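Local coordinates for protein 23S rRNA-specific endonuclease VapC20 (Mycobacterium tuberculosis H37Rv, PDB 5WZF) that cleaves 23S rRNA in the sarcin-ricin loop as the magnesium-dependent endoribonuclease toxin of a type II toxin-antitoxin system, at residues A[34-39]-A[127-132]; A[48-53]-A[112-117]. All coordinates share one frame; numbering follows the deposited sequence.

Interaction 1: A[34-39]-A[127-132]; sequences GTAKRL and YAFDGD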
loop_
_atom_site.group_PDB
_atom_site.type_symbol
_atom_site.label_atom_id
_atom_site.label_comp_id
_atom_site.label_asym_id
_atom_site.label_seq_id
_atom_site.Cartn_x
_atom_site.Cartn_y
_atom_site.Cartn_z
ATOM N N GLY A 34 16.621 18.346 3.071
ATOM C CA GLY A 34 18.041 18.604 3.235
ATOM C C GLY A 34 18.769 17.431 3.861
ATOM O O GLY A 34 19.848 17.049 3.413
ATOM N N THR A 35 18.173 16.856 4.900
ATOM C CA THR A 35 18.745 15.694 5.567
ATOM C C THR A 35 18.766 14.484 4.638
ATOM O O THR A 35 19.739 13.727 4.605
ATOM C CB THR A 35 17.963 15.346 6.849
ATOM O OG1 THR A 35 18.005 16.461 7.745
ATOM C CG2 THR A 35 18.560 14.124 7.538
ATOM N N ALA A 36 17.687 14.310 3.880
ATOM C CA ALA A 36 17.592 13.212 2.928
ATOM C C ALA A 36 18.683 13.312 1.863
ATOM O O ALA A 36 19.286 12.307 1.491
ATOM C CB ALA A 36 16.217 13.191 2.280
ATOM N N LYS A 37 18.937 14.525 1.381
ATOM C CA LYS A 37 19.969 14.736 0.369
ATOM C C LYS A 37 21.359 14.379 0.890
ATOM O O LYS A 37 22.155 13.765 0.176
ATOM C CB LYS A 37 19.958 16.185 -0.123
ATOM C CG LYS A 37 18.931 16.470 -1.208
ATOM C CD LYS A 37 19.241 17.776 -1.932
ATOM C CE LYS A 37 19.183 18.967 -0.986
ATOM N NZ LYS A 37 19.459 20.254 -1.688
ATOM N N ARG A 38 21.655 14.762 2.127
ATOM C CA ARG A 38 22.966 14.472 2.696
ATOM C C ARG A 38 23.141 12.971 2.896
ATOM O O ARG A 38 24.204 12.421 2.613
ATOM C CB ARG A 38 23.175 15.204 4.022
ATOM C CG ARG A 38 24.575 14.999 4.585
ATOM C CD ARG A 38 24.847 15.827 5.825
ATOM N NE ARG A 38 26.194 15.576 6.332
ATOM C CZ ARG A 38 26.716 16.155 7.409
ATOM N NH1 ARG A 38 27.951 15.860 7.788
ATOM N NH2 ARG A 38 26.006 17.029 8.108
ATOM N N LEU A 39 22.090 12.317 3.380
ATOM C CA LEU A 39 22.118 10.875 3.593
ATOM C C LEU A 39 22.271 10.132 2.275
ATOM O O LEU A 39 22.982 9.129 2.192
ATOM C CB LEU A 39 20.848 10.414 4.311
ATOM C CG LEU A 39 20.799 10.718 5.810
ATOM C CD1 LEU A 39 19.428 10.384 6.379
ATOM C CD2 LEU A 39 21.887 9.935 6.526
ATOM N N TYR A 127 16.949 3.966 5.891
ATOM C CA TYR A 127 16.765 5.358 5.528
ATOM C C TYR A 127 15.292 5.679 5.701
ATOM O O TYR A 127 14.464 5.305 4.872
ATOM C CB TYR A 127 17.227 5.625 4.093
ATOM C CG TYR A 127 18.700 5.948 3.986
ATOM C CD1 TYR A 127 19.540 5.810 5.084
ATOM C CD2 TYR A 127 19.250 6.399 2.793
ATOM C CE1 TYR A 127 20.884 6.112 4.999
ATOM C CE2 TYR A 127 20.599 6.701 2.699
ATOM C CZ TYR A 127 21.410 6.550 3.803
ATOM O OH TYR A 127 22.754 6.847 3.722
ATOM N N ALA A 128 14.972 6.359 6.797
ATOM C CA ALA A 128 13.585 6.572 7.190
ATOM C C ALA A 128 13.491 7.668 8.236
ATOM O O ALA A 128 14.457 7.945 8.942
ATOM C CB ALA A 128 12.983 5.281 7.724
ATOM N N PHE A 129 12.323 8.286 8.343
ATOM C CA PHE A 129 12.117 9.328 9.339
ATOM C C PHE A 129 10.933 9.016 10.255
ATOM O O PHE A 129 10.142 8.119 9.970
ATOM C CB PHE A 129 11.914 10.680 8.650
ATOM C CG PHE A 129 13.103 11.138 7.848
ATOM C CD1 PHE A 129 14.246 11.592 8.483
ATOM C CD2 PHE A 129 13.076 11.121 6.463
ATOM C CE1 PHE A 129 15.342 12.019 7.755
ATOM C CE2 PHE A 129 14.168 11.546 5.726
ATOM C CZ PHE A 129 15.303 11.995 6.373
ATOM N N ASP A 130 10.866 9.736 11.374
ATOM C CA ASP A 130 9.690 9.791 12.257
ATOM C C ASP A 130 9.339 8.541 13.087
ATOM O O ASP A 130 8.183 8.373 13.481
ATOM C CB ASP A 130 8.456 10.200 11.443
ATOM C CG ASP A 130 8.705 11.422 10.577
ATOM O OD1 ASP A 130 9.720 12.117 10.804
ATOM O OD2 ASP A 130 7.881 11.696 9.679
ATOM N N GLY A 131 10.310 7.669 13.350
ATOM C CA GLY A 131 10.213 6.781 14.502
ATOM C C GLY A 131 9.709 5.344 14.447
ATOM O O GLY A 131 10.051 4.557 15.330
ATOM N N ASP A 132 8.893 4.987 13.457
ATOM C CA ASP A 132 8.320 3.638 13.408
ATOM C C ASP A 132 9.398 2.558 13.318
ATOM O O ASP A 132 9.313 1.520 13.977
ATOM C CB ASP A 132 7.358 3.499 12.226
ATOM C CG ASP A 132 6.193 4.465 12.303
ATOM O OD1 ASP A 132 5.213 4.163 13.015
ATOM O OD2 ASP A 132 6.254 5.524 11.644
#
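Leu39 and Tyr127 form the close-packed end of this contact. The CB of Leu39 sits over one face of the phenol ring, offset toward its rim, 4.2 Å from the ring centroid of Tyr127 and 24° off the ring normal, a CH-pi contact. The tyrosine hydroxyl, at the far end of the same ring, has its OH 2.8 Å from the backbone O of Leu39, a weak hydrogen bond at most, since the proton has a second acceptor within reach. A tyrosine suits the place because one flat side chain offers an apolar face to the leucine and a polar end to the helix backbone. That carbonyl oxygen also receives a weak bond from Ser42.

Tyr127 ends the strand 125-127 of the parallel sheet in this PIN domain, and the chain then runs through a loop toward helix 132-135; helix 33-41 lies against the start of that loop. Here Phe129 reaches across to the helix. Thr35 meets it at the ring edge, CG2 standing 3.9 Å from CE1 of Phe129. Chi1 of -60° puts OG1 of the threonine beside the backbone N and CG2 anti to it, turning the methyl rather than the hydroxyl to the aromatic ring. The helix packs more loosely on the rest of this ring: CB of Ala36 lies 4.3 Å from CE2 of Phe129, and Leu39 CD1 approaches CZ of Phe129 obliquely at 4.4 Å. The small Ala36 lets the helix come near the ring while its methyl also touches Phe21 and Ala24 of helix 19-25. On the solvent side, Lys37 and Arg38 extend from the exposed helix surface, and the poorly ordered Asp130 marks the exposed bend of the loop.

Interaction 2: A[48-53]-A[112-117]; sequences MTSNHV and ATSFAV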
loop_
_atom_site.group_PDB
_atom_site.type_symbol
_atom_site.label_atom_id
_atom_site.label_comp_id
_atom_site.label_asym_id
_atom_site.label_seq_id
_atom_site.Cartn_x
_atom_site.Cartn_y
_atom_site.Cartn_z
ATOM N N MET A 48 18.370 -0.854 -0.810
ATOM C CA MET A 48 17.186 -1.661 -1.061
ATOM C C MET A 48 15.900 -0.924 -0.702
ATOM O O MET A 48 15.882 -0.081 0.184
ATOM C CB MET A 48 17.283 -2.967 -0.268
ATOM C CG MET A 48 16.123 -3.920 -0.444
ATOM S SD MET A 48 16.272 -5.324 0.669
ATOM C CE MET A 48 17.709 -6.155 -0.009
ATOM N N THR A 49 14.823 -1.243 -1.411
ATOM C CA THR A 49 13.498 -0.782 -1.017
ATOM C C THR A 49 12.502 -1.862 -1.435
ATOM O O THR A 49 12.912 -2.943 -1.847
ATOM C CB THR A 49 13.154 0.585 -1.636
ATOM O OG1 THR A 49 11.996 1.127 -0.987
ATOM C CG2 THR A 49 12.903 0.460 -3.139
ATOM N N SER A 50 11.205 -1.594 -1.318
ATOM C CA SER A 50 10.211 -2.608 -1.670
ATOM C C SER A 50 9.163 -2.067 -2.632
ATOM O O SER A 50 9.037 -0.855 -2.808
ATOM C CB SER A 50 9.513 -3.138 -0.418
ATOM O OG SER A 50 8.558 -2.195 0.042
ATOM N N ASN A 51 8.402 -2.975 -3.236
ATOM C CA ASN A 51 7.310 -2.582 -4.114
ATOM C C ASN A 51 6.229 -1.830 -3.342
ATOM O O ASN A 51 5.677 -0.845 -3.833
ATOM C CB ASN A 51 6.715 -3.806 -4.829
ATOM C CG ASN A 51 6.207 -4.874 -3.867
ATOM O OD1 ASN A 51 6.809 -5.138 -2.825
ATOM N ND2 ASN A 51 5.092 -5.502 -4.225
ATOM N N HIS A 52 5.940 -2.290 -2.128
ATOM C CA HIS A 52 4.956 -1.629 -1.276
ATOM C C HIS A 52 5.381 -0.202 -0.926
ATOM O O HIS A 52 4.561 0.715 -0.928
ATOM C CB HIS A 52 4.719 -2.442 0.003
ATOM C CG HIS A 52 3.928 -3.693 -0.216
ATOM N ND1 HIS A 52 2.553 -3.699 -0.295
ATOM C CD2 HIS A 52 4.318 -4.981 -0.374
ATOM C CE1 HIS A 52 2.129 -4.935 -0.491
ATOM N NE2 HIS A 52 3.180 -5.733 -0.541
ATOM N N VAL A 53 6.663 -0.013 -0.634
ATOM C CA VAL A 53 7.175 1.318 -0.318
ATOM C C VAL A 53 7.079 2.243 -1.529
ATOM O O VAL A 53 6.629 3.389 -1.414
ATOM C CB VAL A 53 8.641 1.255 0.186
ATOM C CG1 VAL A 53 9.317 2.617 0.073
ATOM C CG2 VAL A 53 8.685 0.758 1.621
ATOM N N ALA A 112 5.106 -2.828 8.260
ATOM C CA ALA A 112 5.234 -4.209 8.714
ATOM C C ALA A 112 5.924 -5.087 7.673
ATOM O O ALA A 112 6.729 -5.948 8.021
ATOM C CB ALA A 112 3.875 -4.782 9.057
ATOM N N THR A 113 5.594 -4.882 6.399
ATOM C CA THR A 113 6.244 -5.629 5.326
ATOM C C THR A 113 7.700 -5.197 5.199
ATOM O O THR A 113 8.575 -6.016 4.916
ATOM C CB THR A 113 5.534 -5.442 3.965
ATOM O OG1 THR A 113 5.579 -4.064 3.572
ATOM C CG2 THR A 113 4.086 -5.900 4.051
ATOM N N SER A 114 7.951 -3.908 5.404
ATOM C CA SER A 114 9.313 -3.389 5.366
ATOM C C SER A 114 10.157 -4.026 6.464
ATOM O O SER A 114 11.297 -4.429 6.223
ATOM C CB SER A 114 9.330 -1.865 5.509
ATOM O OG SER A 114 8.863 -1.234 4.328
ATOM N N PHE A 115 9.593 -4.112 7.666
ATOM C CA PHE A 115 10.280 -4.749 8.790
ATOM C C PHE A 115 10.571 -6.215 8.477
ATOM O O PHE A 115 11.643 -6.722 8.789
ATOM C CB PHE A 115 9.452 -4.656 10.084
ATOM C CG PHE A 115 9.097 -3.250 10.494
ATOM C CD1 PHE A 115 9.833 -2.165 10.047
ATOM C CD2 PHE A 115 8.014 -3.018 11.332
ATOM C CE1 PHE A 115 9.498 -0.874 10.423
ATOM C CE2 PHE A 115 7.672 -1.729 11.712
ATOM C CZ PHE A 115 8.417 -0.655 11.259
ATOM N N ALA A 116 9.607 -6.896 7.864
ATOM C CA ALA A 116 9.782 -8.300 7.513
ATOM C C ALA A 116 10.890 -8.478 6.478
ATOM O O ALA A 116 11.681 -9.420 6.562
ATOM C CB ALA A 116 8.469 -8.891 6.998
ATOM N N VAL A 117 10.947 -7.576 5.502
ATOM C CA VAL A 117 11.984 -7.644 4.473
ATOM C C VAL A 117 13.369 -7.451 5.095
ATOM O O VAL A 117 14.291 -8.230 4.834
ATOM C CB VAL A 117 11.759 -6.595 3.365
ATOM C CG1 VAL A 117 12.986 -6.503 2.466
ATOM C CG2 VAL A 117 10.517 -6.937 2.547
HETATM O O HOH W 1 7.807 -2.795 2.414
#
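Ser50, Thr113 and Ser114 meet through one shared water, which carries the polar part of the contact. The water lies 2.6 Å from OG of Ser50 and 2.7 Å from OG of Ser114, and it donates to OG1 of Thr113 at 2.8 Å. The two serine hydroxyls are too far apart to bond directly, so the water bridges strand end and helix. Small hydroxyl side chains suit this buried site because they hold the water between them without filling its place. Thr113 and Ser114 each use their hydroxyl a second time, on the carbonyl oxygen of Val110 in their own helix. For Thr113, chi1 of 62° sets OG1 between the backbone N and carbonyl carbon, where it can meet both partners.

Ser50 has a second task as well. It is the N-cap of helix 51-64, its OG accepting from N of Val53 at 3.0 Å with an N-H...O angle of 160°, so the residue that ties down the helix start also holds the water.

Van der Waals contacts flank this polar centre. CG2 of Val53 packs 3.4 Å from OG of Ser114, while OG1 of Thr113 stands 4.0 Å from CB of His52, whose side chain crosses the threonine at about a right angle. The imidazole bonds through NE2 to Glu92 of the same chain, while its ring meets that of His52 of the other subunit. Toward the strand, the extended chain of Met48 (chi1 -179°) carries SD to 3.9 Å from CG1 of Val117, crossing the valine obliquely.

The contact thus joins the junction of strand 47-50 and helix 51-64 to helix 109-121, with Phe16 of strand 15-17 touching Ser50, Val53, Ser114 and Val117, and helix 89-101 packing on Thr113 and Val117.

Overall arrangement
Interactions 1 and 2 lie about 16 Å apart between centres within one PIN domain, and interaction 2 is nested along the chain inside the loop closed by interaction 1. They meet where O of Asp132 packs 3.6 Å from CZ of Phe115. Interaction 2 lies against both aspartates of the predicted magnesium site: side chain to side chain, Val53 is about 4 Å from Asp18 and Ser114 about 5 Å from Asp111. Interaction 1 comes near through Tyr127, about 6 Å from Asp18, whereas Phe129 is about 10 Å from Asp111. Each contact takes one segment from a strand beside strand 15-17, and interaction 2 takes its other from helix 109-121, which carries Asp111.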